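Diaminopimelate decarboxylase (Helicobacter pylori, PDB 2QGH) catalyses the pyridoxal-5'-phosphate-dependent decarboxylation of meso-diaminopimelate to L-lysine, the last step of bacterial lysine biosynthesis. Local coordinates at residues A[130-144]-A[183-197]. Sequence-based numbering, arbitrary orientation.
Sequences VESFMELKTIETIAQ and EALEMFLWAKKSAFL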
loop_
_atom_site.group_PDB
_atom_site.type_symbol
_atom_site.label_atom_id
_atom_site.label_comp_id
_atom_site.label_asym_id
_atom_site.label_seq_id
_atom_site.Cartn_x
_atom_site.Cartn_y
_atom_site.Cartn_z
ATOM N N VAL A 130 7.444 22.152 -12.969
ATOM C CA VAL A 130 6.502 22.718 -12.007
ATOM C C VAL A 130 5.036 22.496 -12.363
ATOM O O VAL A 130 4.646 22.538 -13.532
ATOM C CB VAL A 130 6.779 24.224 -11.787
ATOM C CG1 VAL A 130 8.264 24.494 -11.937
ATOM C CG2 VAL A 130 5.989 25.051 -12.746
ATOM N N GLU A 131 4.230 22.272 -11.332
ATOM C CA GLU A 131 2.818 21.998 -11.514
ATOM C C GLU A 131 1.904 23.112 -11.009
ATOM O O GLU A 131 0.694 23.054 -11.207
ATOM C CB GLU A 131 2.474 20.678 -10.821
ATOM C CG GLU A 131 3.481 19.562 -11.085
ATOM C CD GLU A 131 2.865 18.346 -11.758
ATOM O OE1 GLU A 131 3.568 17.323 -11.892
ATOM O OE2 GLU A 131 1.682 18.416 -12.157
ATOM N N SER A 132 2.472 24.119 -10.350
ATOM C CA SER A 132 1.659 25.226 -9.852
ATOM C C SER A 132 2.415 26.545 -9.908
ATOM O O SER A 132 3.640 26.570 -9.886
ATOM C CB SER A 132 1.190 24.956 -8.412
ATOM O OG SER A 132 2.247 25.094 -7.472
ATOM N N PHE A 133 1.681 27.649 -9.983
ATOM C CA PHE A 133 2.315 28.954 -10.029
ATOM C C PHE A 133 3.015 29.225 -8.697
ATOM O O PHE A 133 4.083 29.831 -8.672
ATOM C CB PHE A 133 1.270 30.038 -10.321
ATOM C CG PHE A 133 1.824 31.264 -11.011
ATOM C CD1 PHE A 133 0.981 32.107 -11.732
ATOM C CD2 PHE A 133 3.182 31.571 -10.957
ATOM C CE1 PHE A 133 1.484 33.233 -12.396
ATOM C CE2 PHE A 133 3.693 32.695 -11.618
ATOM C CZ PHE A 133 2.842 33.523 -12.337
ATOM N N MET A 134 2.421 28.764 -7.597
ATOM C CA MET A 134 3.014 28.963 -6.277
ATOM C C MET A 134 4.314 28.169 -6.153
ATOM O O MET A 134 5.214 28.554 -5.415
ATOM C CB MET A 134 2.035 28.553 -5.164
ATOM C CG MET A 134 2.486 28.995 -3.761
ATOM S SD MET A 134 1.364 28.569 -2.383
ATOM C CE MET A 134 -0.092 29.614 -2.803
ATOM N N GLU A 135 4.414 27.057 -6.876
ATOM C CA GLU A 135 5.632 26.252 -6.853
ATOM C C GLU A 135 6.720 27.031 -7.588
ATOM O O GLU A 135 7.871 27.056 -7.173
ATOM C CB GLU A 135 5.422 24.914 -7.571
ATOM C CG GLU A 135 6.563 23.919 -7.371
ATOM C CD GLU A 135 6.667 22.901 -8.503
ATOM O OE1 GLU A 135 5.616 22.515 -9.060
ATOM O OE2 GLU A 135 7.803 22.475 -8.824
ATOM N N LEU A 136 6.342 27.653 -8.698
ATOM C CA LEU A 136 7.269 28.430 -9.505
ATOM C C LEU A 136 7.861 29.583 -8.693
ATOM O O LEU A 136 9.054 29.867 -8.782
ATOM C CB LEU A 136 6.550 28.978 -10.741
ATOM C CG LEU A 136 7.418 29.562 -11.861
ATOM C CD1 LEU A 136 8.192 28.448 -12.560
ATOM C CD2 LEU A 136 6.529 30.290 -12.860
ATOM N N LYS A 137 7.022 30.249 -7.908
ATOM C CA LYS A 137 7.478 31.366 -7.085
ATOM C C LYS A 137 8.365 30.853 -5.955
ATOM O O LYS A 137 9.303 31.526 -5.528
ATOM C CB LYS A 137 6.276 32.118 -6.500
ATOM C CG LYS A 137 5.469 32.902 -7.528
ATOM C CD LYS A 137 4.208 33.484 -6.904
ATOM C CE LYS A 137 3.493 34.447 -7.846
ATOM N NZ LYS A 137 4.155 35.783 -7.900
ATOM N N THR A 138 8.058 29.652 -5.477
ATOM C CA THR A 138 8.822 29.046 -4.401
ATOM C C THR A 138 10.217 28.704 -4.899
ATOM O O THR A 138 11.214 28.977 -4.224
ATOM C CB THR A 138 8.127 27.779 -3.894
ATOM O OG1 THR A 138 6.802 28.116 -3.468
ATOM C CG2 THR A 138 8.885 27.182 -2.725
ATOM N N ILE A 139 10.284 28.113 -6.085
ATOM C CA ILE A 139 11.558 27.744 -6.682
ATOM C C ILE A 139 12.401 28.999 -6.915
ATOM O O ILE A 139 13.609 29.011 -6.649
ATOM C CB ILE A 139 11.342 27.025 -8.025
ATOM C CG1 ILE A 139 10.574 25.720 -7.796
ATOM C CG2 ILE A 139 12.681 26.750 -8.694
ATOM C CD1 ILE A 139 10.129 25.022 -9.081
ATOM N N GLU A 140 11.758 30.055 -7.406
ATOM C CA GLU A 140 12.451 31.305 -7.674
ATOM C C GLU A 140 13.127 31.848 -6.428
ATOM O O GLU A 140 14.293 32.250 -6.464
ATOM C CB GLU A 140 11.487 32.365 -8.199
ATOM C CG GLU A 140 12.203 33.606 -8.692
ATOM C CD GLU A 140 11.260 34.741 -8.987
ATOM O OE1 GLU A 140 11.655 35.680 -9.711
ATOM O OE2 GLU A 140 10.122 34.699 -8.481
ATOM N N THR A 141 12.387 31.876 -5.326
ATOM C CA THR A 141 12.926 32.380 -4.072
ATOM C C THR A 141 14.144 31.577 -3.629
ATOM O O THR A 141 15.125 32.139 -3.137
ATOM C CB THR A 141 11.863 32.325 -2.957
ATOM O OG1 THR A 141 10.763 33.171 -3.309
ATOM C CG2 THR A 141 12.448 32.788 -1.634
ATOM N N ILE A 142 14.081 30.259 -3.799
ATOM C CA ILE A 142 15.182 29.402 -3.389
ATOM C C ILE A 142 16.362 29.540 -4.345
ATOM O O ILE A 142 17.510 29.580 -3.916
ATOM C CB ILE A 142 14.736 27.920 -3.300
ATOM C CG1 ILE A 142 13.669 27.767 -2.204
ATOM C CG2 ILE A 142 15.937 27.024 -2.983
ATOM C CD1 ILE A 142 13.160 26.351 -2.023
ATOM N N ALA A 143 16.076 29.628 -5.638
ATOM C CA ALA A 143 17.132 29.768 -6.631
ATOM C C ALA A 143 17.865 31.083 -6.387
ATOM O O ALA A 143 19.097 31.159 -6.460
ATOM C CB ALA A 143 16.538 29.752 -8.030
ATOM N N GLN A 144 17.090 32.113 -6.082
ATOM C CA GLN A 144 17.645 33.424 -5.834
ATOM C C GLN A 144 18.620 33.419 -4.668
ATOM O O GLN A 144 19.683 34.037 -4.738
ATOM C CB GLN A 144 16.526 34.413 -5.558
ATOM C CG GLN A 144 17.008 35.840 -5.426
ATOM C CD GLN A 144 15.873 36.828 -5.345
ATOM O OE1 GLN A 144 16.087 38.033 -5.438
ATOM N NE2 GLN A 144 14.654 36.326 -5.171
ATOM N N GLU A 183 -3.265 29.896 -17.785
ATOM C CA GLU A 183 -2.411 29.994 -16.610
ATOM C C GLU A 183 -0.957 29.676 -16.946
ATOM O O GLU A 183 -0.040 30.309 -16.426
ATOM C CB GLU A 183 -2.902 29.038 -15.523
ATOM C CG GLU A 183 -1.995 28.969 -14.298
ATOM C CD GLU A 183 -2.461 29.845 -13.162
ATOM O OE1 GLU A 183 -1.808 29.847 -12.093
ATOM O OE2 GLU A 183 -3.485 30.529 -13.335
ATOM N N ALA A 184 -0.751 28.690 -17.811
ATOM C CA ALA A 184 0.594 28.293 -18.201
ATOM C C ALA A 184 1.285 29.427 -18.947
ATOM O O ALA A 184 2.456 29.726 -18.700
ATOM C CB ALA A 184 0.540 27.054 -19.075
ATOM N N LEU A 185 0.555 30.049 -19.865
ATOM C CA LEU A 185 1.097 31.156 -20.640
ATOM C C LEU A 185 1.594 32.226 -19.691
ATOM O O LEU A 185 2.669 32.786 -19.881
ATOM C CB LEU A 185 0.028 31.741 -21.566
ATOM C CG LEU A 185 -0.311 30.891 -22.798
ATOM C CD1 LEU A 185 -1.546 31.438 -23.494
ATOM C CD2 LEU A 185 0.879 30.878 -23.745
ATOM N N GLU A 186 0.811 32.495 -18.658
ATOM C CA GLU A 186 1.174 33.505 -17.682
ATOM C C GLU A 186 2.411 33.078 -16.889
ATOM O O GLU A 186 3.338 33.866 -16.699
ATOM C CB GLU A 186 -0.006 33.762 -16.741
ATOM C CG GLU A 186 0.217 34.919 -15.788
ATOM C CD GLU A 186 -0.964 35.165 -14.867
ATOM O OE1 GLU A 186 -0.837 36.029 -13.972
ATOM O OE2 GLU A 186 -2.013 34.497 -15.036
ATOM N N MET A 187 2.424 31.827 -16.437
ATOM C CA MET A 187 3.549 31.302 -15.670
ATOM C C MET A 187 4.848 31.385 -16.475
ATOM O O MET A 187 5.898 31.767 -15.952
ATOM C CB MET A 187 3.271 29.851 -15.255
ATOM C CG MET A 187 2.301 29.713 -14.087
ATOM S SD MET A 187 1.738 28.020 -13.776
ATOM C CE MET A 187 3.240 27.290 -13.038
ATOM N N PHE A 188 4.769 31.032 -17.751
ATOM C CA PHE A 188 5.936 31.079 -18.619
ATOM C C PHE A 188 6.495 32.494 -18.731
ATOM O O PHE A 188 7.698 32.713 -18.567
ATOM C CB PHE A 188 5.579 30.563 -20.015
ATOM C CG PHE A 188 5.960 29.133 -20.251
ATOM C CD1 PHE A 188 4.985 28.148 -20.379
ATOM C CD2 PHE A 188 7.299 28.770 -20.369
ATOM C CE1 PHE A 188 5.337 26.823 -20.625
ATOM C CE2 PHE A 188 7.665 27.447 -20.614
ATOM C CZ PHE A 188 6.685 26.473 -20.743
ATOM N N LEU A 189 5.625 33.452 -19.027
ATOM C CA LEU A 189 6.055 34.838 -19.155
ATOM C C LEU A 189 6.748 35.247 -17.865
ATOM O O LEU A 189 7.757 35.947 -17.881
ATOM C CB LEU A 189 4.848 35.745 -19.424
ATOM C CG LEU A 189 4.124 35.457 -20.743
ATOM C CD1 LEU A 189 2.864 36.302 -20.858
ATOM C CD2 LEU A 189 5.072 35.736 -21.898
ATOM N N TRP A 190 6.201 34.772 -16.750
ATOM C CA TRP A 190 6.729 35.071 -15.428
ATOM C C TRP A 190 8.138 34.528 -15.224
ATOM O O TRP A 190 8.987 35.192 -14.625
ATOM C CB TRP A 190 5.813 34.480 -14.372
ATOM C CG TRP A 190 5.771 35.273 -13.132
ATOM C CD1 TRP A 190 4.977 36.357 -12.879
ATOM C CD2 TRP A 190 6.546 35.055 -11.956
ATOM N NE1 TRP A 190 5.208 36.825 -11.608
ATOM C CE2 TRP A 190 6.168 36.043 -11.019
ATOM C CE3 TRP A 190 7.523 34.121 -11.598
ATOM C CZ2 TRP A 190 6.731 36.122 -9.746
ATOM C CZ3 TRP A 190 8.083 34.196 -10.337
ATOM C CH2 TRP A 190 7.682 35.193 -9.422
ATOM N N ALA A 191 8.381 33.314 -15.711
ATOM C CA ALA A 191 9.693 32.694 -15.576
ATOM C C ALA A 191 10.694 33.366 -16.512
ATOM O O ALA A 191 11.894 33.366 -16.250
ATOM C CB ALA A 191 9.607 31.195 -15.880
ATOM N N LYS A 192 10.196 33.939 -17.602
ATOM C CA LYS A 192 11.058 34.620 -18.566
ATOM C C LYS A 192 11.623 35.902 -17.948
ATOM O O LYS A 192 12.823 36.141 -18.001
ATOM C CB LYS A 192 10.260 34.951 -19.835
ATOM C CG LYS A 192 11.050 35.626 -20.939
ATOM C CD LYS A 192 10.142 35.906 -22.136
ATOM C CE LYS A 192 10.871 36.609 -23.274
ATOM N NZ LYS A 192 11.180 38.037 -22.966
ATOM N N LYS A 193 10.746 36.706 -17.355
ATOM C CA LYS A 193 11.129 37.967 -16.716
ATOM C C LYS A 193 12.082 37.755 -15.538
ATOM O O LYS A 193 13.016 38.531 -15.333
ATOM C CB LYS A 193 9.889 38.704 -16.199
ATOM C CG LYS A 193 8.775 38.878 -17.213
ATOM C CD LYS A 193 7.629 39.725 -16.649
ATOM C CE LYS A 193 6.888 39.032 -15.487
ATOM N NZ LYS A 193 7.683 38.923 -14.220
ATOM N N SER A 194 11.835 36.708 -14.759
ATOM C CA SER A 194 12.663 36.414 -13.599
ATOM C C SER A 194 14.109 36.150 -13.987
ATOM O O SER A 194 14.387 35.559 -15.026
ATOM C CB SER A 194 12.105 35.209 -12.840
ATOM O OG SER A 194 12.921 34.911 -11.720
ATOM N N ALA A 195 15.026 36.596 -13.137
ATOM C CA ALA A 195 16.451 36.420 -13.373
ATOM C C ALA A 195 16.905 35.107 -12.750
ATOM O O ALA A 195 18.058 34.687 -12.909
ATOM C CB ALA A 195 17.221 37.586 -12.757
ATOM N N PHE A 196 15.987 34.451 -12.044
ATOM C CA PHE A 196 16.322 33.202 -11.381
ATOM C C PHE A 196 15.582 31.988 -11.913
ATOM O O PHE A 196 15.628 30.911 -11.321
ATOM C CB PHE A 196 16.105 33.364 -9.876
ATOM C CG PHE A 196 16.754 34.594 -9.323
ATOM C CD1 PHE A 196 16.059 35.800 -9.275
ATOM C CD2 PHE A 196 18.087 34.566 -8.918
ATOM C CE1 PHE A 196 16.684 36.967 -8.834
ATOM C CE2 PHE A 196 18.722 35.726 -8.476
ATOM C CZ PHE A 196 18.020 36.929 -8.433
ATOM N N LEU A 197 14.907 32.164 -13.040
ATOM C CA LEU A 197 14.186 31.075 -13.667
ATOM C C LEU A 197 14.542 31.092 -15.138
ATOM O O LEU A 197 14.802 32.145 -15.702
ATOM C CB LEU A 197 12.675 31.249 -13.499
ATOM C CG LEU A 197 12.151 31.234 -12.061
ATOM C CD1 LEU A 197 10.658 31.522 -12.065
ATOM C CD2 LEU A 197 12.443 29.891 -11.416
HETATM O O HOH W 1 -1.238 27.523 -10.081
#
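Met187 CG lies over one face of the Phe133 ring, a CH-pi contact 3.6 Å from the centroid, while the ring turns its edge onto Trp190. The segments join neighbouring outer helices of the closed eight-stranded parallel β/α barrel that binds the cofactor; helices 133-144 and 183-193, which follow successive barrel strands, run nearly parallel, 10° apart. The aromatic pair is T-shaped, planes at 86°, with Phe133 CZ 3.5 Å from Trp190 CG. Phe133 is a knob among Glu183, Glu186, Met187 and Trp190: a flat ring suits a slot with a flexible thioether on one face and carboxylates near its plane. Trp190 is the answering knob. Lys137 CG makes an off-centre CH-pi contact with its six-membered ring, and the lysine chain bends at its last torsion to bring NZ near Trp190 CZ2; a long aliphatic chain with a charged end suits this exposed margin. On the barrel side Leu136 CG packs 3.8 Å from Leu197 CD1, and Leu136 also touches Ile152 of strand 150-155. Beyond helix 183-193, Gln144 CG, anti to its own backbone N (chi1 -174°), makes a CH-pi contact over one face of the Phe196 ring, 3.5 Å from its centroid. Ser194 OG also approaches Glu140 OE1, but the modelled 2.5 Å is doubtfully short. Ser194 shapes the exit as an ST turn, Phe196 N donating to Ser194 OG at 3.1 Å.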